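Local coordinates for protein toluene, o-xylene monooxygenase oxygenase subunit (Pseudomonas stutzeri, PDB 2INC) that probably forms a mainly helical, non-catalytic subunit of the multi-chain oxygenase that hydroxylates aromatic compounds such as toluene and o-xylene, at residues R108-T113 / Q236-T241; F117-R122 / V176-R181. All blocks are in the same frame, centred on the assembly; numbering follows the deposited sequence.

Interaction 1 of 2, residues R108-T113 / Q236-T241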
loop_
_atom_site.group_PDB
_atom_site.type_symbol
_atom_site.label_atom_id
_atom_site.label_comp_id
_atom_site.label_asym_id
_atom_site.label_seq_id
_atom_site.Cartn_x
_atom_site.Cartn_y
_atom_site.Cartn_z
ATOM N N ARG B 108 10.937 -13.699 -45.499
ATOM C CA ARG B 108 9.753 -14.523 -45.774
ATOM C C ARG B 108 9.972 -15.950 -45.253
ATOM O O ARG B 108 9.038 -16.581 -44.703
ATOM C CB ARG B 108 9.468 -14.574 -47.290
ATOM C CG ARG B 108 8.216 -15.394 -47.647
ATOM C CD ARG B 108 6.957 -14.895 -46.852
ATOM N NE ARG B 108 5.800 -15.796 -46.953
ATOM C CZ ARG B 108 4.528 -15.428 -46.807
ATOM N NH1 ARG B 108 4.192 -14.158 -46.547
ATOM N NH2 ARG B 108 3.571 -16.344 -46.933
ATOM N N GLU B 109 11.201 -16.455 -45.431
ATOM C CA GLU B 109 11.546 -17.808 -45.040
ATOM C C GLU B 109 11.440 -17.994 -43.507
ATOM O O GLU B 109 10.930 -19.019 -43.022
ATOM C CB GLU B 109 12.955 -18.159 -45.509
ATOM C CG GLU B 109 13.104 -18.258 -47.067
ATOM C CD GLU B 109 13.347 -16.884 -47.821
ATOM O OE1 GLU B 109 13.488 -16.939 -49.085
ATOM O OE2 GLU B 109 13.383 -15.780 -47.195
ATOM N N TRP B 110 11.938 -17.020 -42.754
ATOM C CA TRP B 110 11.791 -17.076 -41.282
ATOM C C TRP B 110 10.311 -16.987 -40.865
ATOM O O TRP B 110 9.816 -17.739 -40.011
ATOM C CB TRP B 110 12.592 -15.959 -40.605
ATOM C CG TRP B 110 12.428 -16.027 -39.121
ATOM C CD1 TRP B 110 11.806 -15.138 -38.306
ATOM C CD2 TRP B 110 12.919 -17.063 -38.288
ATOM N NE1 TRP B 110 11.859 -15.574 -36.988
ATOM C CE2 TRP B 110 12.551 -16.754 -36.959
ATOM C CE3 TRP B 110 13.643 -18.232 -38.534
ATOM C CZ2 TRP B 110 12.876 -17.595 -35.883
ATOM C CZ3 TRP B 110 13.963 -19.066 -37.451
ATOM C CH2 TRP B 110 13.575 -18.745 -36.157
ATOM N N VAL B 111 9.580 -16.081 -41.475
ATOM C CA VAL B 111 8.161 -15.996 -41.197
ATOM C C VAL B 111 7.477 -17.371 -41.364
ATOM O O VAL B 111 6.669 -17.804 -40.533
ATOM C CB VAL B 111 7.491 -14.909 -42.045
ATOM C CG1 VAL B 111 5.952 -15.026 -42.018
ATOM C CG2 VAL B 111 7.898 -13.511 -41.537
ATOM N N GLU B 112 7.798 -18.078 -42.430
ATOM C CA GLU B 112 7.273 -19.434 -42.571
ATOM C C GLU B 112 7.759 -20.408 -41.497
ATOM O O GLU B 112 7.000 -21.279 -41.083
ATOM C CB GLU B 112 7.568 -19.953 -43.977
ATOM C CG GLU B 112 6.608 -19.258 -44.959
ATOM C CD GLU B 112 6.899 -19.576 -46.417
ATOM O OE1 GLU B 112 6.034 -19.206 -47.246
ATOM O OE2 GLU B 112 7.968 -20.197 -46.716
ATOM N N THR B 113 9.007 -20.289 -41.057
ATOM C CA THR B 113 9.496 -21.095 -39.946
ATOM C C THR B 113 8.724 -20.808 -38.636
ATOM O O THR B 113 8.421 -21.723 -37.895
ATOM C CB THR B 113 10.945 -20.768 -39.725
ATOM O OG1 THR B 113 11.587 -20.995 -40.971
ATOM C CG2 THR B 113 11.607 -21.610 -38.629
ATOM N N GLN B 236 17.601 -15.946 -33.073
ATOM C CA GLN B 236 18.596 -14.901 -32.929
ATOM C C GLN B 236 19.485 -14.820 -34.169
ATOM O O GLN B 236 19.736 -13.728 -34.678
ATOM C CB GLN B 236 19.440 -15.136 -31.682
ATOM C CG GLN B 236 20.100 -13.844 -31.204
ATOM C CD GLN B 236 21.350 -14.031 -30.349
ATOM O OE1 GLN B 236 21.384 -14.830 -29.386
ATOM N NE2 GLN B 236 22.387 -13.250 -30.678
ATOM N N SER B 237 19.961 -15.976 -34.639
ATOM C CA SER B 237 20.824 -16.036 -35.810
ATOM C C SER B 237 20.074 -15.674 -37.086
ATOM O O SER B 237 20.672 -15.225 -38.055
ATOM C CB SER B 237 21.482 -17.420 -35.904
ATOM O OG SER B 237 20.619 -18.350 -36.532
ATOM N N GLU B 238 18.754 -15.787 -37.070
ATOM C CA GLU B 238 17.948 -15.480 -38.227
ATOM C C GLU B 238 17.410 -14.069 -38.232
ATOM O O GLU B 238 16.594 -13.717 -39.105
ATOM C CB GLU B 238 16.761 -16.450 -38.338
ATOM C CG GLU B 238 17.120 -17.826 -38.844
ATOM C CD GLU B 238 17.914 -17.786 -40.122
ATOM O OE1 GLU B 238 17.455 -17.124 -41.087
ATOM O OE2 GLU B 238 19.005 -18.404 -40.146
ATOM N N GLY B 239 17.809 -13.261 -37.260
ATOM C CA GLY B 239 17.374 -11.864 -37.237
ATOM C C GLY B 239 16.192 -11.563 -36.334
ATOM O O GLY B 239 15.834 -10.379 -36.157
ATOM N N ASP B 240 15.602 -12.609 -35.733
ATOM C CA ASP B 240 14.400 -12.433 -34.914
ATOM C C ASP B 240 14.849 -12.099 -33.507
ATOM O O ASP B 240 14.949 -12.983 -32.656
ATOM C CB ASP B 240 13.530 -13.694 -34.908
ATOM C CG ASP B 240 12.112 -13.426 -34.395
ATOM O OD1 ASP B 240 11.901 -12.494 -33.575
ATOM O OD2 ASP B 240 11.178 -14.129 -34.817
ATOM N N THR B 241 15.141 -10.830 -33.235
ATOM C CA THR B 241 15.667 -10.577 -31.911
ATOM C C THR B 241 14.571 -10.717 -30.854
ATOM O O THR B 241 14.872 -11.141 -29.753
ATOM C CB THR B 241 16.563 -9.267 -31.778
ATOM O OG1 THR B 241 16.036 -8.368 -30.791
ATOM C CG2 THR B 241 16.790 -8.591 -33.124
#
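Trp110 meets Asp240 through its indole N-H and Glu238 through a ring face. NE1 of Trp110 donates to OD2 of Asp240 at 2.7 Å in a nearly straight bond (165°). The acceptor lies almost in the indole plane, and the lone pair used is the anti one, away from OD1; the carboxylate itself stands nearly upright to the ring. With CG anti to the backbone N (chi1 180°), Trp110 reaches from its helix across to the 236-241 turn. On one face of its six-membered ring rests the aliphatic part of Glu238: CB lies 4.0 Å from the ring centroid in a CH-pi contact, and CG of Glu238 comes within 3.5 Å of CE3 of Trp110 at the rim. Were the indole replaced by an alanine, Asp240 OD2 would probably lose its donor and a gap would be likely to open beneath the Glu238 methylenes.

Asp240 is held a second time, since OD1 caps Leu243 N while OD2 takes the indole, so one buried carboxylate serves both groups. Before it, Gly239 has the positive phi of a Schellman motif that closes helix 208-237; Asp240 is the N-cap of helix 241-268. Leu234 and Ala235 of helix 208-237 also touch Trp110. The indole therefore packs helix 108-117 against the tight corner where helix 208-237 ends and helix 241-268 begins.

Interaction 2 of 2, residues F117-R122 / V176-R181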
loop_
_atom_site.group_PDB
_atom_site.type_symbol
_atom_site.label_atom_id
_atom_site.label_comp_id
_atom_site.label_asym_id
_atom_site.label_seq_id
_atom_site.Cartn_x
_atom_site.Cartn_y
_atom_site.Cartn_z
ATOM N N PHE B 117 7.000 -23.745 -36.609
ATOM C CA PHE B 117 7.713 -24.130 -35.399
ATOM C C PHE B 117 7.477 -23.280 -34.168
ATOM O O PHE B 117 7.842 -23.719 -33.059
ATOM C CB PHE B 117 9.209 -24.102 -35.657
ATOM C CG PHE B 117 9.659 -25.136 -36.652
ATOM C CD1 PHE B 117 9.814 -26.462 -36.264
ATOM C CD2 PHE B 117 9.867 -24.790 -37.997
ATOM C CE1 PHE B 117 10.231 -27.436 -37.196
ATOM C CE2 PHE B 117 10.281 -25.756 -38.933
ATOM C CZ PHE B 117 10.483 -27.091 -38.512
ATOM N N TYR B 118 6.917 -22.084 -34.352
ATOM C CA TYR B 118 6.667 -21.210 -33.186
ATOM C C TYR B 118 5.215 -21.102 -32.741
ATOM O O TYR B 118 4.863 -21.509 -31.635
ATOM C CB TYR B 118 7.327 -19.824 -33.421
ATOM C CG TYR B 118 6.978 -18.849 -32.302
ATOM C CD1 TYR B 118 6.137 -17.764 -32.529
ATOM C CD2 TYR B 118 7.465 -19.054 -31.030
ATOM C CE1 TYR B 118 5.795 -16.884 -31.507
ATOM C CE2 TYR B 118 7.116 -18.183 -29.987
ATOM C CZ TYR B 118 6.299 -17.106 -30.248
ATOM O OH TYR B 118 5.976 -16.236 -29.224
ATOM N N THR B 119 4.337 -20.596 -33.594
ATOM C CA THR B 119 3.003 -20.348 -33.129
ATOM C C THR B 119 2.188 -21.583 -32.654
ATOM O O THR B 119 1.348 -21.427 -31.730
ATOM C CB THR B 119 2.234 -19.439 -34.065
ATOM O OG1 THR B 119 2.159 -20.069 -35.311
ATOM C CG2 THR B 119 3.006 -18.089 -34.227
ATOM N N PRO B 120 2.403 -22.789 -33.249
ATOM C CA PRO B 120 1.668 -23.944 -32.715
ATOM C C PRO B 120 2.016 -24.319 -31.304
ATOM O O PRO B 120 1.297 -25.097 -30.690
ATOM C CB PRO B 120 2.038 -25.102 -33.650
ATOM C CG PRO B 120 2.480 -24.452 -34.901
ATOM C CD PRO B 120 3.132 -23.159 -34.489
ATOM N N ALA B 121 3.091 -23.765 -30.773
ATOM C CA ALA B 121 3.438 -23.999 -29.384
ATOM C C ALA B 121 2.340 -23.522 -28.397
ATOM O O ALA B 121 2.400 -23.895 -27.230
ATOM C CB ALA B 121 4.774 -23.361 -29.052
ATOM N N ARG B 122 1.315 -22.774 -28.847
ATOM C CA ARG B 122 0.236 -22.432 -27.921
ATOM C C ARG B 122 -0.424 -23.732 -27.391
ATOM O O ARG B 122 -0.838 -23.801 -26.222
ATOM C CB ARG B 122 -0.768 -21.440 -28.527
ATOM C CG ARG B 122 -1.830 -22.033 -29.466
ATOM C CD ARG B 122 -2.910 -20.983 -29.703
ATOM N NE ARG B 122 -3.907 -21.492 -30.669
ATOM C CZ ARG B 122 -3.851 -21.238 -31.955
ATOM N NH1 ARG B 122 -2.887 -20.435 -32.411
ATOM N NH2 ARG B 122 -4.779 -21.722 -32.769
ATOM N N VAL B 176 -0.395 -15.659 -44.134
ATOM C CA VAL B 176 0.315 -16.867 -43.662
ATOM C C VAL B 176 -0.627 -17.864 -42.921
ATOM O O VAL B 176 -0.361 -19.076 -42.871
ATOM C CB VAL B 176 1.543 -16.465 -42.791
ATOM C CG1 VAL B 176 2.208 -17.670 -42.172
ATOM C CG2 VAL B 176 2.563 -15.710 -43.640
ATOM N N GLY B 177 -1.746 -17.348 -42.394
ATOM C CA GLY B 177 -2.673 -18.138 -41.563
ATOM C C GLY B 177 -2.304 -18.209 -40.075
ATOM O O GLY B 177 -2.857 -19.050 -39.335
ATOM N N PHE B 178 -1.373 -17.373 -39.618
ATOM C CA PHE B 178 -1.125 -17.258 -38.170
ATOM C C PHE B 178 -2.463 -17.123 -37.453
ATOM O O PHE B 178 -3.301 -16.306 -37.844
ATOM C CB PHE B 178 -0.295 -16.024 -37.847
ATOM C CG PHE B 178 1.101 -16.117 -38.244
ATOM C CD1 PHE B 178 1.945 -16.987 -37.590
ATOM C CD2 PHE B 178 1.616 -15.305 -39.279
ATOM C CE1 PHE B 178 3.295 -17.065 -37.917
ATOM C CE2 PHE B 178 2.963 -15.363 -39.602
ATOM C CZ PHE B 178 3.809 -16.241 -38.932
ATOM N N GLY B 179 -2.657 -17.889 -36.382
ATOM C CA GLY B 179 -3.920 -17.834 -35.631
ATOM C C GLY B 179 -4.944 -18.850 -36.123
ATOM O O GLY B 179 -5.742 -19.400 -35.318
ATOM N N LYS B 180 -4.922 -19.134 -37.431
ATOM C CA LYS B 180 -5.899 -20.037 -38.041
ATOM C C LYS B 180 -5.362 -21.455 -38.218
ATOM O O LYS B 180 -6.089 -22.417 -38.049
ATOM C CB LYS B 180 -6.345 -19.484 -39.386
ATOM C CG LYS B 180 -7.263 -18.322 -39.224
ATOM C CD LYS B 180 -7.649 -17.722 -40.566
ATOM C CE LYS B 180 -8.278 -16.354 -40.363
ATOM N NZ LYS B 180 -8.145 -15.508 -41.597
ATOM N N ARG B 181 -4.072 -21.587 -38.513
ATOM C CA ARG B 181 -3.559 -22.874 -38.899
ATOM C C ARG B 181 -2.928 -23.725 -37.825
ATOM O O ARG B 181 -2.580 -24.893 -38.102
ATOM C CB ARG B 181 -2.540 -22.693 -40.017
ATOM C CG ARG B 181 -3.170 -22.997 -41.291
ATOM C CD ARG B 181 -3.604 -21.760 -41.906
ATOM N NE ARG B 181 -2.892 -21.636 -43.159
ATOM C CZ ARG B 181 -3.444 -21.083 -44.232
ATOM N NH1 ARG B 181 -4.694 -20.613 -44.140
ATOM N NH2 ARG B 181 -2.767 -21.020 -45.379
#
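Thr119 packs its methyl against the ring of Phe178, CG2 of Thr119 lying 3.7 Å from CD1 and 3.8 Å from CE1 of Phe178. The hydroxyl comes to the rim of the same ring, in its plane, with OG1 of Thr119 3.8 Å from CD1 of Phe178. CG2 is anti to the carbonyl carbon while OG1 sits between the backbone N and that carbon (chi1 61°), which turns both branches to the aromatic side chain. CG1 of Val176, from the same loop, sits over one face of the Phe178 ring, toward its rim. Pro120 continues the type I turn from Tyr118 to Ala121, which leads the chain into helix 121-138. At Arg122 the side chain is extended from CG to NE and carries the guanidinium across to the loop, where NH2 of Arg122 approaches O of Gly179 at 3.6 Å without a hydrogen bond.

The polar link instead runs through Glu182: its OE1 bonds to Thr119 OG1 and to Gly179 N, and its OE2 forms a salt bridge with Arg122 NH1. Arg122 NE is held by the backbone of another protein's chain. No hydrogen bond crosses directly between turn and loop, so this carboxylate, probably ionised beside the arginine, supplies the polar ties.

Overall arrangement
Interactions 1 and 2 lie on the same side of the chain's centre, about 26 and 21 Å from it, with their own centres about 14 Å apart. Helix 108-117 joins them: it contributes Trp110 to interaction 1, and the chain then turns through 117-122 into helix 121-138. Along the chain, interaction 2 is nested within the loop closed by interaction 1. They also touch directly, as NH2 of Arg108 lies 3.5 Å from CG2 of Val176, and O of Val111 lies 3.6 Å from CZ of Phe178. Both are structural contacts within the helical, ferritin-clan region, interaction 1 with a direct hydrogen bond and interaction 2 without one, toward one end of the helix bundle.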